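Local coordinates for protein putative cytochrome P450 hydroxylase (Chondromyces apiculatus DSM 436, PDB 6GMF) that acts as a cytochrome P450 monooxygenase on terpenes, probably using a haem iron to insert one atom of molecular oxygen into its substrates, at residues P77-V82 / A227-I232; K157-D162 / A187-V192; L263-A268 / F324-D329; A248-D251 / Q255-A258; E116-L121 / A392-A397. All coordinates share one frame; numbering follows the deposited sequence.

Interaction 1: residues P77-V82 / A227-I232; sequences PSIVQV and ANTLLI. With HEM (protoporphyrin IX containing Fe), chain B.
Thr229 and Ser78 show how a P450 can tie the loop ahead of helix C to the long I-helix beside the haem. In helix 220-251, which is the I-helix of this fold, Ala227 and Asn228 pack on Phe185 of helix 177-198. Thr229 is the residue that meets the loop. Its OG1 lies 2.9 Å from Ser78 OG, a hydroxyl pair in which either group could donate, and the same OG1 is hydrogen-bonded to the carbonyl of Ser225 one turn earlier. A water adds a second link: Ile79 N donates to it, and it lies 3.2 Å from Thr229 OG1. Ser78 OG is gripped from its own side as well, because Val80 N points at it almost straight (172°) over 3.2 Å and closes an ST turn. With OG1 beside the backbone N (chi1 -68°) and the methyl anti to that N, Thr229 keeps OG1 for the loop and carries CG2 to within 3.8 Å of the haem methyl CMD. Ile79 CG2 touches that same CG2 from the loop side. Beyond it, Ile79 CD1 and Val80 CG2 lie against the haem propionates, whose polar partners include Asn58, Trp61, His87 and Arg91, while the iron has Cys343 as its axial ligand and carries a water 2.2 Å away. Next along the helix, Leu230 reaches a vinyl group of the haem, its CD2 resting 3.7 Å from CAC.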
# COMPACT_ATOMS: atom_id res chain seq x y z
N PRO A 77 -13.58 3.22 13.68
CA PRO A 77 -12.24 2.84 13.24
C PRO A 77 -12.25 2.47 11.75
O PRO A 77 -13.27 2.19 11.20
CB PRO A 77 -11.92 1.61 14.11
CG PRO A 77 -13.29 1.01 14.35
CD PRO A 77 -14.19 2.21 14.56
N SER A 78 -11.06 2.46 11.16
CA SER A 78 -10.83 1.90 9.85
C SER A 78 -11.31 0.44 9.82
O SER A 78 -11.07 -0.31 10.78
CB SER A 78 -9.36 2.01 9.56
OG SER A 78 -9.06 1.38 8.32
N ILE A 79 -11.90 0.04 8.71
CA ILE A 79 -12.19 -1.33 8.41
C ILE A 79 -11.00 -2.25 8.73
O ILE A 79 -11.23 -3.36 9.18
CB ILE A 79 -12.71 -1.50 6.97
CG1 ILE A 79 -13.28 -2.89 6.73
CG2 ILE A 79 -11.64 -1.13 5.97
CD1 ILE A 79 -13.72 -3.12 5.32
N VAL A 80 -9.74 -1.78 8.64
CA VAL A 80 -8.62 -2.65 8.80
C VAL A 80 -8.42 -2.98 10.28
O VAL A 80 -7.67 -3.89 10.61
CB VAL A 80 -7.35 -2.05 8.17
CG1 VAL A 80 -6.73 -0.99 9.04
CG2 VAL A 80 -6.33 -3.12 7.82
N GLN A 81 -9.05 -2.24 11.17
CA GLN A 81 -8.98 -2.48 12.60
C GLN A 81 -10.12 -3.37 13.10
O GLN A 81 -10.09 -3.71 14.27
CB GLN A 81 -9.03 -1.16 13.36
CG GLN A 81 -7.84 -0.27 13.09
CD GLN A 81 -7.67 0.79 14.15
OE1 GLN A 81 -8.60 1.49 14.52
NE2 GLN A 81 -6.46 0.89 14.66
N VAL A 82 -11.05 -3.78 12.24
CA VAL A 82 -12.24 -4.44 12.70
C VAL A 82 -12.08 -5.95 12.53
O VAL A 82 -11.62 -6.47 11.51
CB VAL A 82 -13.46 -3.88 11.96
CG1 VAL A 82 -14.76 -4.54 12.41
CG2 VAL A 82 -13.54 -2.36 12.13
N ALA A 227 -13.75 6.49 3.43
CA ALA A 227 -13.13 7.47 2.58
C ALA A 227 -11.70 7.77 3.06
O ALA A 227 -10.76 7.83 2.27
CB ALA A 227 -13.96 8.72 2.50
N ASN A 228 -11.54 8.00 4.37
CA ASN A 228 -10.29 8.32 4.96
C ASN A 228 -9.35 7.12 4.77
O ASN A 228 -8.15 7.30 4.46
CB ASN A 228 -10.45 8.65 6.45
CG ASN A 228 -9.16 9.02 7.14
OD1 ASN A 228 -8.74 10.17 7.08
ND2 ASN A 228 -8.53 8.06 7.77
N THR A 229 -9.89 5.92 4.99
CA THR A 229 -9.07 4.68 4.85
C THR A 229 -8.50 4.60 3.43
O THR A 229 -7.36 4.15 3.25
CB THR A 229 -9.86 3.42 5.23
OG1 THR A 229 -10.07 3.53 6.64
CG2 THR A 229 -9.13 2.13 4.93
N LEU A 230 -9.28 4.97 2.42
CA LEU A 230 -8.83 4.83 1.04
C LEU A 230 -7.57 5.69 0.80
O LEU A 230 -6.66 5.25 0.08
CB LEU A 230 -9.94 5.19 0.06
CG LEU A 230 -11.14 4.23 0.04
CD1 LEU A 230 -12.23 4.77 -0.87
CD2 LEU A 230 -10.75 2.83 -0.41
N LEU A 231 -7.50 6.88 1.43
CA LEU A 231 -6.29 7.70 1.26
C LEU A 231 -5.13 7.00 1.93
O LEU A 231 -4.06 6.82 1.33
CB LEU A 231 -6.42 9.08 1.91
CG LEU A 231 -7.00 10.18 1.03
CD1 LEU A 231 -8.42 9.82 0.64
CD2 LEU A 231 -6.93 11.50 1.79
N ILE A 232 -5.31 6.67 3.22
CA ILE A 232 -4.22 6.17 3.99
C ILE A 232 -3.73 4.83 3.43
O ILE A 232 -2.53 4.61 3.30
CB ILE A 232 -4.58 6.05 5.47
CG1 ILE A 232 -4.83 7.43 6.11
CG2 ILE A 232 -3.50 5.28 6.22
CD1 ILE A 232 -5.52 7.34 7.43
CHA HEM B . -5.72 -3.90 3.08
CHB HEM B . -1.54 -3.87 0.91
CHC HEM B . -3.22 -0.48 -2.11
CHD HEM B . -7.28 -0.24 0.32
C1A HEM B . -4.44 -4.21 2.72
C2A HEM B . -3.72 -5.28 3.33
C3A HEM B . -2.51 -5.26 2.72
C4A HEM B . -2.54 -4.22 1.75
CMA HEM B . -1.29 -6.10 3.00
CAA HEM B . -4.16 -6.23 4.41
CBA HEM B . -4.06 -5.63 5.84
CGA HEM B . -4.36 -6.64 6.93
O1A HEM B . -4.53 -7.85 6.65
O2A HEM B . -4.29 -6.16 8.11
C1B HEM B . -1.60 -2.92 -0.13
C2B HEM B . -0.56 -2.65 -1.08
C3B HEM B . -1.00 -1.70 -1.94
C4B HEM B . -2.36 -1.38 -1.51
CMB HEM B . 0.74 -3.35 -1.03
CAB HEM B . -0.36 -1.08 -3.16
CBB HEM B . 0.60 -1.70 -3.77
C1C HEM B . -4.49 -0.13 -1.79
C2C HEM B . -5.26 0.85 -2.49
C3C HEM B . -6.44 0.89 -1.75
C4C HEM B . -6.33 0.01 -0.65
CMC HEM B . -4.93 1.50 -3.80
CAC HEM B . -7.65 1.67 -1.97
CBC HEM B . -7.76 2.68 -2.81
C1D HEM B . -7.16 -1.21 1.28
C2D HEM B . -8.21 -1.45 2.31
C3D HEM B . -7.78 -2.48 3.07
C4D HEM B . -6.48 -2.86 2.52
CMD HEM B . -9.50 -0.63 2.35
CAD HEM B . -8.51 -3.08 4.24
CBD HEM B . -9.35 -4.33 3.92
CGD HEM B . -9.96 -4.96 5.16
O1D HEM B . -10.93 -5.71 4.98
O2D HEM B . -9.47 -4.73 6.30
NA HEM B . -3.70 -3.57 1.74
NB HEM B . -2.63 -2.15 -0.45
NC HEM B . -5.12 -0.61 -0.66
ND HEM B . -6.10 -2.06 1.52
FE HEM B . -4.45 -2.18 0.50
O HOH W 1 -12.90 2.13 6.96
O HOH W 2 -3.56 -0.75 1.98

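Interaction 2: residues K157-D162 / A187-V192; sequences KRWSDD and AYFSEV
The six-membered ring of Trp159 and the ring of Tyr188 meet obliquely, their planes 40° apart and their centroids 5.9 Å apart, so the pair is neither a stack nor a T-shape. One face of Tyr188 is covered by its own helix neighbour Val192, whose CG2 sits toward the ring rim. Tyr188 CD2 in turn lies over a face of Phe189, again offset to the rim. Into this group comes the far end of the indole: Trp159 CH2 reaches Tyr188 CB at 3.6 Å, while Trp159 CZ3 approaches Phe189 CE2 more loosely at 4.4 Å. The two large side chains run at about a right angle to each other. Tyr188 has CG anti to its own amide nitrogen (chi1 173°), which places CB, CG and CD2 against the end of the indole. The polar ends are held elsewhere: Trp159 NE1 bonds to Glu184, which also pairs with Arg158, and Tyr188 OH bonds to Ala149 N. The contact thus rests on apolar packing between helices 153-163 and 177-198, the F and G pair of the P450 fold, which in this family typically lies over the substrate pocket.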
# COMPACT_ATOMS: atom_id res chain seq x y z
N LYS A 157 -4.62 17.22 -1.64
CA LYS A 157 -3.19 16.92 -1.70
C LYS A 157 -2.51 17.14 -0.35
O LYS A 157 -1.75 16.31 0.07
CB LYS A 157 -2.48 17.72 -2.80
CG LYS A 157 -0.97 17.57 -2.82
CD LYS A 157 -0.32 18.32 -3.96
CE LYS A 157 1.20 18.40 -3.99
NZ LYS A 157 1.83 18.52 -2.64
N ARG A 158 -2.81 18.27 0.30
CA ARG A 158 -2.19 18.56 1.56
C ARG A 158 -2.57 17.49 2.60
O ARG A 158 -1.74 17.02 3.31
CB ARG A 158 -2.56 19.96 2.03
CG ARG A 158 -1.90 20.34 3.34
CD ARG A 158 -2.24 21.77 3.77
NE ARG A 158 -3.61 22.02 4.15
CZ ARG A 158 -4.57 22.54 3.36
NH1 ARG A 158 -4.32 22.97 2.12
NH2 ARG A 158 -5.82 22.55 3.78
N TRP A 159 -3.85 17.15 2.66
CA TRP A 159 -4.32 16.14 3.58
C TRP A 159 -3.60 14.81 3.31
O TRP A 159 -3.08 14.19 4.22
CB TRP A 159 -5.84 15.95 3.51
CG TRP A 159 -6.63 17.21 3.67
CD1 TRP A 159 -6.29 18.28 4.46
CD2 TRP A 159 -7.93 17.48 3.15
NE1 TRP A 159 -7.28 19.23 4.39
CE2 TRP A 159 -8.28 18.78 3.57
CE3 TRP A 159 -8.79 16.81 2.29
CZ2 TRP A 159 -9.48 19.37 3.21
CZ3 TRP A 159 -9.95 17.42 1.89
CH2 TRP A 159 -10.29 18.68 2.34
N SER A 160 -3.52 14.43 2.03
CA SER A 160 -2.85 13.21 1.59
C SER A 160 -1.39 13.25 2.02
O SER A 160 -0.88 12.27 2.58
CB SER A 160 -2.96 13.05 0.07
OG SER A 160 -4.29 12.81 -0.32
N ASP A 161 -0.70 14.37 1.76
CA ASP A 161 0.71 14.49 2.11
C ASP A 161 0.90 14.33 3.62
O ASP A 161 1.84 13.68 4.09
CB ASP A 161 1.31 15.82 1.66
CG ASP A 161 1.44 16.01 0.16
OD1 ASP A 161 1.43 15.00 -0.59
OD2 ASP A 161 1.56 17.19 -0.25
N ASP A 162 -0.00 14.90 4.41
CA ASP A 162 0.12 14.90 5.86
C ASP A 162 -0.19 13.51 6.44
O ASP A 162 0.22 13.19 7.54
CB ASP A 162 -0.80 15.93 6.49
CG ASP A 162 -0.32 17.37 6.35
OD1 ASP A 162 0.84 17.59 5.94
OD2 ASP A 162 -1.14 18.26 6.62
N ALA A 187 -14.33 17.43 7.78
CA ALA A 187 -15.25 18.54 7.67
C ALA A 187 -15.71 18.63 6.21
O ALA A 187 -16.91 18.68 5.89
CB ALA A 187 -14.57 19.80 8.15
N TYR A 188 -14.75 18.55 5.30
CA TYR A 188 -15.07 18.64 3.91
C TYR A 188 -15.91 17.43 3.49
O TYR A 188 -16.99 17.56 2.84
CB TYR A 188 -13.79 18.72 3.08
CG TYR A 188 -14.09 18.64 1.60
CD1 TYR A 188 -14.85 19.63 0.99
CD2 TYR A 188 -13.68 17.58 0.80
CE1 TYR A 188 -15.18 19.59 -0.36
CE2 TYR A 188 -14.00 17.52 -0.55
CZ TYR A 188 -14.76 18.53 -1.12
OH TYR A 188 -15.08 18.49 -2.45
N PHE A 189 -15.48 16.22 3.82
CA PHE A 189 -16.27 15.09 3.32
C PHE A 189 -17.64 14.99 4.00
O PHE A 189 -18.55 14.46 3.41
CB PHE A 189 -15.43 13.81 3.36
CG PHE A 189 -14.56 13.69 2.15
CD1 PHE A 189 -15.10 13.28 0.95
CD2 PHE A 189 -13.22 13.99 2.22
CE1 PHE A 189 -14.31 13.21 -0.19
CE2 PHE A 189 -12.41 13.86 1.11
CZ PHE A 189 -12.97 13.50 -0.10
N SER A 190 -17.80 15.55 5.19
CA SER A 190 -19.15 15.63 5.82
C SER A 190 -20.07 16.46 4.92
O SER A 190 -21.22 16.10 4.68
CB SER A 190 -19.10 16.25 7.20
OG SER A 190 -18.39 15.45 8.10
N GLU A 191 -19.54 17.60 4.45
CA GLU A 191 -20.28 18.51 3.64
C GLU A 191 -20.63 17.82 2.33
O GLU A 191 -21.77 17.94 1.86
CB GLU A 191 -19.45 19.78 3.39
CG GLU A 191 -20.29 20.98 3.03
N VAL A 192 -19.64 17.12 1.75
CA VAL A 192 -19.78 16.39 0.49
C VAL A 192 -20.91 15.37 0.66
O VAL A 192 -21.76 15.22 -0.22
CB VAL A 192 -18.47 15.69 0.07
CG1 VAL A 192 -18.71 14.74 -1.09
CG2 VAL A 192 -17.35 16.67 -0.28

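Interaction 3: residues L263-A268 / F324-D329; sequences LSLVPA and FDIHRD
Ala268 and Ile326 bring the two backbones to 5.8 Å between CA atoms, where the N-terminal part of helix K lies by a type I turn from Asp325 to Arg328. The turn is doubly closed: Arg328 N bonds to Asp325 O, and His327 N reaches Asp325 OD1 at 3.0 Å from above the carboxylate plane, forming an Asx turn. Ala268 CB sits 3.5 Å from the Ile326 carbonyl oxygen. Leu265 divides its two methyls between neighbours, CD1 touching Ile326 CD1 at 4.1 Å and CD2 coming to the edge of the His327 ring, near its plane, 4.0 Å from CE1. Leucine and isoleucine run at about a right angle. This is the meander of the P450 fold lying against helix K: Glu272 and Arg275 have the ExxR spacing, and Arg328 forms a salt bridge with Glu272, consistent with the family's Glu-Arg-Arg network. Inside the turn, Ile326 CG1 lies over the centre of the His327 ring, 4.0 Å above its plane. With chi1 at 66°, CG1 of Ile326 falls between the backbone N and carbonyl carbon, and CD1 extends from there to Leu265, while Val269 of the helix also touches the isoleucine.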
# COMPACT_ATOMS: atom_id res chain seq x y z
N LEU A 263 5.79 -4.30 -23.90
CA LEU A 263 4.96 -3.74 -22.86
C LEU A 263 3.96 -4.75 -22.28
O LEU A 263 3.48 -4.54 -21.17
CB LEU A 263 4.24 -2.52 -23.44
CG LEU A 263 5.17 -1.36 -23.79
CD1 LEU A 263 4.39 -0.20 -24.38
CD2 LEU A 263 5.97 -0.89 -22.58
N SER A 264 3.68 -5.87 -22.96
CA SER A 264 2.79 -6.90 -22.41
C SER A 264 3.40 -7.57 -21.16
O SER A 264 2.72 -8.23 -20.49
CB SER A 264 2.44 -7.95 -23.43
OG SER A 264 3.63 -8.57 -23.89
N LEU A 265 4.69 -7.35 -20.92
CA LEU A 265 5.39 -7.86 -19.72
C LEU A 265 4.99 -7.09 -18.44
O LEU A 265 5.25 -7.54 -17.31
CB LEU A 265 6.90 -7.75 -19.96
CG LEU A 265 7.48 -8.79 -20.91
CD1 LEU A 265 8.98 -8.55 -21.10
CD2 LEU A 265 7.19 -10.18 -20.38
N VAL A 266 4.41 -5.89 -18.60
CA VAL A 266 4.27 -4.99 -17.44
C VAL A 266 3.47 -5.63 -16.31
O VAL A 266 3.88 -5.47 -15.16
CB VAL A 266 3.71 -3.62 -17.87
CG1 VAL A 266 3.19 -2.81 -16.68
CG2 VAL A 266 4.75 -2.82 -18.64
N PRO A 267 2.36 -6.36 -16.52
CA PRO A 267 1.64 -6.98 -15.41
C PRO A 267 2.56 -7.92 -14.61
O PRO A 267 2.49 -7.96 -13.36
CB PRO A 267 0.43 -7.68 -16.00
CG PRO A 267 0.23 -6.92 -17.32
CD PRO A 267 1.60 -6.47 -17.79
N ALA A 268 3.47 -8.60 -15.31
CA ALA A 268 4.38 -9.51 -14.66
C ALA A 268 5.45 -8.74 -13.88
O ALA A 268 5.92 -9.22 -12.84
CB ALA A 268 5.03 -10.43 -15.66
N PHE A 324 15.65 -10.70 -8.50
CA PHE A 324 14.52 -10.03 -9.17
C PHE A 324 14.42 -10.66 -10.56
O PHE A 324 15.40 -10.53 -11.35
CB PHE A 324 14.72 -8.51 -9.21
CG PHE A 324 13.64 -7.76 -9.97
CD1 PHE A 324 12.39 -7.59 -9.39
CD2 PHE A 324 13.85 -7.28 -11.25
CE1 PHE A 324 11.37 -6.92 -10.06
CE2 PHE A 324 12.84 -6.59 -11.91
CZ PHE A 324 11.61 -6.43 -11.32
N ASP A 325 13.28 -11.29 -10.86
CA ASP A 325 13.09 -11.99 -12.16
C ASP A 325 11.65 -11.81 -12.64
O ASP A 325 10.75 -12.51 -12.20
CB ASP A 325 13.46 -13.47 -12.02
CG ASP A 325 13.14 -14.35 -13.22
OD1 ASP A 325 12.99 -13.79 -14.31
OD2 ASP A 325 13.03 -15.60 -13.04
N ILE A 326 11.45 -10.87 -13.56
CA ILE A 326 10.10 -10.56 -14.06
C ILE A 326 9.47 -11.78 -14.77
O ILE A 326 8.27 -11.76 -15.10
CB ILE A 326 10.12 -9.31 -14.96
CG1 ILE A 326 10.90 -9.56 -16.26
CG2 ILE A 326 10.66 -8.11 -14.20
CD1 ILE A 326 10.67 -8.52 -17.32
N HIS A 327 10.28 -12.81 -15.05
CA HIS A 327 9.80 -14.05 -15.66
C HIS A 327 9.57 -15.17 -14.65
O HIS A 327 9.27 -16.31 -15.02
CB HIS A 327 10.81 -14.53 -16.73
CG HIS A 327 11.08 -13.54 -17.80
ND1 HIS A 327 10.07 -12.89 -18.51
CD2 HIS A 327 12.23 -13.10 -18.31
CE1 HIS A 327 10.61 -12.09 -19.38
NE2 HIS A 327 11.92 -12.19 -19.29
N ARG A 328 9.68 -14.90 -13.34
CA ARG A 328 9.40 -15.99 -12.41
C ARG A 328 7.89 -16.19 -12.27
O ARG A 328 7.06 -15.38 -12.64
CB ARG A 328 10.03 -15.72 -11.04
CG ARG A 328 9.17 -14.88 -10.12
CD ARG A 328 9.62 -15.01 -8.67
NE ARG A 328 11.02 -14.69 -8.46
CZ ARG A 328 11.90 -15.49 -7.84
NH1 ARG A 328 11.52 -16.67 -7.41
NH2 ARG A 328 13.16 -15.09 -7.64
N ASP A 329 7.53 -17.29 -11.63
CA ASP A 329 6.19 -17.51 -11.15
C ASP A 329 6.02 -16.79 -9.80
O ASP A 329 6.66 -17.14 -8.82
CB ASP A 329 5.86 -19.01 -11.08
CG ASP A 329 4.59 -19.34 -10.30
OD1 ASP A 329 3.71 -18.47 -10.19
OD2 ASP A 329 4.50 -20.49 -9.78

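Interaction 4: residues A248-D251 / Q255-A258; sequences ALTD and QLAA
Leu249 and Leu256 set their side chains at about a right angle where helix 220-251 gives way to helix 253-261, the I- and J-helices of the P450 fold. With only a short connection between them, the chain brings the two CA atoms within 4.9 Å, and the leucines fill the inside of the bend. Leu256 has CG anti to its amide nitrogen (chi1 176°), and that torsion sends its branches back across the I-helix. Its CD1 meets Leu249 CB at 3.9 Å and the tip methyl CD1 of Leu249 a little farther on. Its CB packs mainly on the backbone, 3.5 Å from Leu249 O. Leu249 answers by laying CD2 against the base of its partner, 3.9 Å from Leu256 CA, so each residue reaches over the stem of the other and the two interlock. Replacing Leu256 by alanine removes both methyls, which is likely to take the CD1 contact from Leu249, leave the Thr250 methyl without its neighbour and open a gap inside the bend. Thr250 is turned differently: it runs side by side with Leu256, pointing the same way. Its hydroxyl is engaged elsewhere, hydrogen-bonded chiefly to Leu246 O, with Val247 O also near, and accepting from Arg369, whose guanidinium also forms a salt bridge with Asp251. The methyl lies on the leucine side, Thr250 CG2 being 4.2 Å from Leu256 CD2.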
# COMPACT_ATOMS: atom_id res chain seq x y z
N ALA A 248 13.73 -1.37 -9.06
CA ALA A 248 14.05 -2.75 -9.49
C ALA A 248 14.44 -2.74 -10.98
O ALA A 248 15.38 -3.41 -11.41
CB ALA A 248 12.89 -3.67 -9.20
N LEU A 249 13.68 -2.02 -11.81
CA LEU A 249 13.95 -2.07 -13.24
C LEU A 249 15.29 -1.41 -13.53
O LEU A 249 16.05 -1.96 -14.34
CB LEU A 249 12.83 -1.41 -14.03
CG LEU A 249 11.53 -2.20 -14.05
CD1 LEU A 249 10.39 -1.34 -14.54
CD2 LEU A 249 11.66 -3.46 -14.88
N THR A 250 15.61 -0.31 -12.82
CA THR A 250 16.90 0.41 -13.09
C THR A 250 18.08 -0.40 -12.55
O THR A 250 19.19 -0.29 -13.09
CB THR A 250 16.91 1.87 -12.64
OG1 THR A 250 16.55 1.97 -11.26
CG2 THR A 250 15.98 2.71 -13.50
N ASP A 251 17.84 -1.25 -11.54
CA ASP A 251 18.87 -2.14 -11.02
C ASP A 251 19.09 -3.34 -11.96
O ASP A 251 20.08 -4.06 -11.79
CB ASP A 251 18.50 -2.66 -9.64
CG ASP A 251 19.03 -1.80 -8.51
OD1 ASP A 251 19.99 -1.08 -8.75
OD2 ASP A 251 18.50 -1.91 -7.39
N GLN A 255 16.20 -6.32 -17.91
CA GLN A 255 14.81 -6.61 -17.67
C GLN A 255 13.99 -5.38 -18.05
O GLN A 255 12.93 -5.52 -18.63
CB GLN A 255 14.65 -7.10 -16.23
CG GLN A 255 15.27 -8.48 -16.05
CD GLN A 255 15.06 -9.05 -14.67
OE1 GLN A 255 16.00 -9.18 -13.89
NE2 GLN A 255 13.84 -9.47 -14.42
N LEU A 256 14.49 -4.20 -17.72
CA LEU A 256 13.86 -2.92 -18.11
C LEU A 256 13.79 -2.86 -19.64
O LEU A 256 12.70 -2.67 -20.25
CB LEU A 256 14.69 -1.78 -17.53
CG LEU A 256 14.28 -0.36 -17.88
CD1 LEU A 256 12.78 -0.17 -17.71
CD2 LEU A 256 15.04 0.62 -17.01
N ALA A 257 14.95 -3.11 -20.26
CA ALA A 257 15.08 -3.18 -21.71
C ALA A 257 14.04 -4.15 -22.28
O ALA A 257 13.29 -3.81 -23.20
CB ALA A 257 16.50 -3.56 -22.08
N ALA A 258 13.93 -5.34 -21.69
CA ALA A 258 12.97 -6.32 -22.19
C ALA A 258 11.54 -5.75 -22.11
O ALA A 258 10.76 -5.94 -23.03
CB ALA A 258 13.08 -7.61 -21.43

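Interaction 5: residues E116-L121 / A392-A397; sequences ELVDGL and ATVASA
Leu121 N bonds to Val118 O at 2.9 Å, a turn that puts these two residues together against Val394. The valine splits its methyls between them. With CG1 anti to its amide nitrogen (chi1 -169°), Val394 sends CG1 to Val118 CG1 at 3.6 Å, the two side chains crossing obliquely. CG2 goes the other way, meeting Leu121 CB at 3.4 Å, closer than usual for two carbons, and lying 3.2 Å from Leu121 O. An aspartate replacing Val394 would probably strip Val118 and Leu121 of their apolar partner and set a carboxylate beside the Leu121 carbonyl. Val118 also touches Met356 and Val359 of helix 346-363. Arg363 of that helix provides the polar links: it forms a salt bridge with Asp119 OD1 and its NE bonds to the Ala395 carbonyl, joining helix and tail. Farther along, Asp119 OD1 lies 4.2 Å from CB of the poorly ordered Ala397. The arrangement is that of a P450 C-terminal tail, running on from strand 389-391 and lying against the end of helix D and the residues that follow it, with helix L, residues 346-363, alongside.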
# COMPACT_ATOMS: atom_id res chain seq x y z
N GLU A 116 -0.45 12.83 -18.81
CA GLU A 116 -0.27 14.22 -18.36
C GLU A 116 0.96 14.31 -17.46
O GLU A 116 1.69 15.27 -17.55
CB GLU A 116 -1.43 14.65 -17.47
CG GLU A 116 -2.70 14.83 -18.22
CD GLU A 116 -3.83 15.30 -17.32
OE1 GLU A 116 -3.51 15.79 -16.24
OE2 GLU A 116 -5.02 15.13 -17.71
N LEU A 117 1.13 13.34 -16.58
CA LEU A 117 2.30 13.36 -15.68
C LEU A 117 3.57 13.25 -16.53
O LEU A 117 4.50 13.95 -16.25
CB LEU A 117 2.19 12.23 -14.66
CG LEU A 117 1.07 12.42 -13.65
CD1 LEU A 117 0.91 11.19 -12.80
CD2 LEU A 117 1.34 13.63 -12.77
N VAL A 118 3.57 12.41 -17.55
CA VAL A 118 4.78 12.29 -18.40
C VAL A 118 4.93 13.55 -19.25
O VAL A 118 6.03 13.95 -19.45
CB VAL A 118 4.82 10.98 -19.20
CG1 VAL A 118 6.02 10.94 -20.13
CG2 VAL A 118 4.88 9.81 -18.25
N ASP A 119 3.83 14.22 -19.60
CA ASP A 119 3.93 15.51 -20.33
C ASP A 119 4.74 16.52 -19.51
O ASP A 119 5.41 17.28 -20.10
CB ASP A 119 2.55 16.06 -20.67
CG ASP A 119 1.87 15.33 -21.80
OD1 ASP A 119 2.51 14.51 -22.42
OD2 ASP A 119 0.68 15.55 -21.99
N GLY A 120 4.60 16.53 -18.19
CA GLY A 120 5.38 17.44 -17.34
C GLY A 120 6.87 17.15 -17.37
O GLY A 120 7.60 17.98 -16.89
N LEU A 121 7.29 16.02 -17.95
CA LEU A 121 8.71 15.69 -17.98
C LEU A 121 9.36 16.18 -19.30
O LEU A 121 10.58 16.09 -19.45
CB LEU A 121 8.84 14.17 -17.83
CG LEU A 121 8.19 13.57 -16.58
CD1 LEU A 121 8.48 12.10 -16.47
CD2 LEU A 121 8.67 14.28 -15.33
N ALA A 392 16.32 10.45 -17.99
CA ALA A 392 15.68 9.96 -19.17
C ALA A 392 15.16 11.14 -20.00
O ALA A 392 14.93 12.24 -19.47
CB ALA A 392 14.54 9.03 -18.82
N THR A 393 14.95 10.84 -21.29
CA THR A 393 14.42 11.72 -22.32
C THR A 393 12.98 11.33 -22.63
O THR A 393 12.72 10.18 -22.92
CB THR A 393 15.14 11.55 -23.67
OG1 THR A 393 15.08 10.18 -24.08
CG2 THR A 393 16.59 11.96 -23.64
N VAL A 394 12.08 12.32 -22.71
CA VAL A 394 10.69 12.06 -23.01
C VAL A 394 10.47 12.11 -24.53
O VAL A 394 11.09 12.91 -25.24
CB VAL A 394 9.78 13.06 -22.28
CG1 VAL A 394 8.32 12.66 -22.37
CG2 VAL A 394 10.21 13.22 -20.83
N ALA A 395 9.61 11.20 -25.01
CA ALA A 395 8.93 11.30 -26.31
C ALA A 395 7.45 11.61 -26.06
O ALA A 395 6.81 10.95 -25.24
CB ALA A 395 9.12 10.01 -27.08
N SER A 396 6.91 12.62 -26.76
CA SER A 396 5.54 13.10 -26.56
C SER A 396 4.53 11.95 -26.71
O SER A 396 4.84 10.89 -27.30
CB SER A 396 5.21 14.26 -27.49
OG SER A 396 5.20 13.86 -28.86
N ALA A 397 3.33 12.16 -26.14
CA ALA A 397 2.29 11.12 -25.98
C ALA A 397 1.86 10.61 -27.36
O ALA A 397 1.48 9.45 -27.49
CB ALA A 397 1.11 11.67 -25.21

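Overall arrangement
Helix 220-251 runs through interactions 1 and 4: interaction 1 uses its haem-facing part and interaction 4 its far end, with centres about 34 Å apart on opposite sides of the chain's centre. Interaction 1 is the one that touches the haem. Interaction 2 packs onto it, Leu231 CD2 lying 3.6 Å from Ser160 OG, so the F and G helices rest on the I-helix, centres about 14 Å apart. At the other end, interactions 3 and 4 form a neighbouring pair about 10 Å between centres, where Phe324 CE1 meets Ala248 CB at 3.7 Å. Interaction 5 joins segments 271 residues apart and stands separate, its nearest atoms about 8 Å from interaction 4 and about 16 Å from interaction 1.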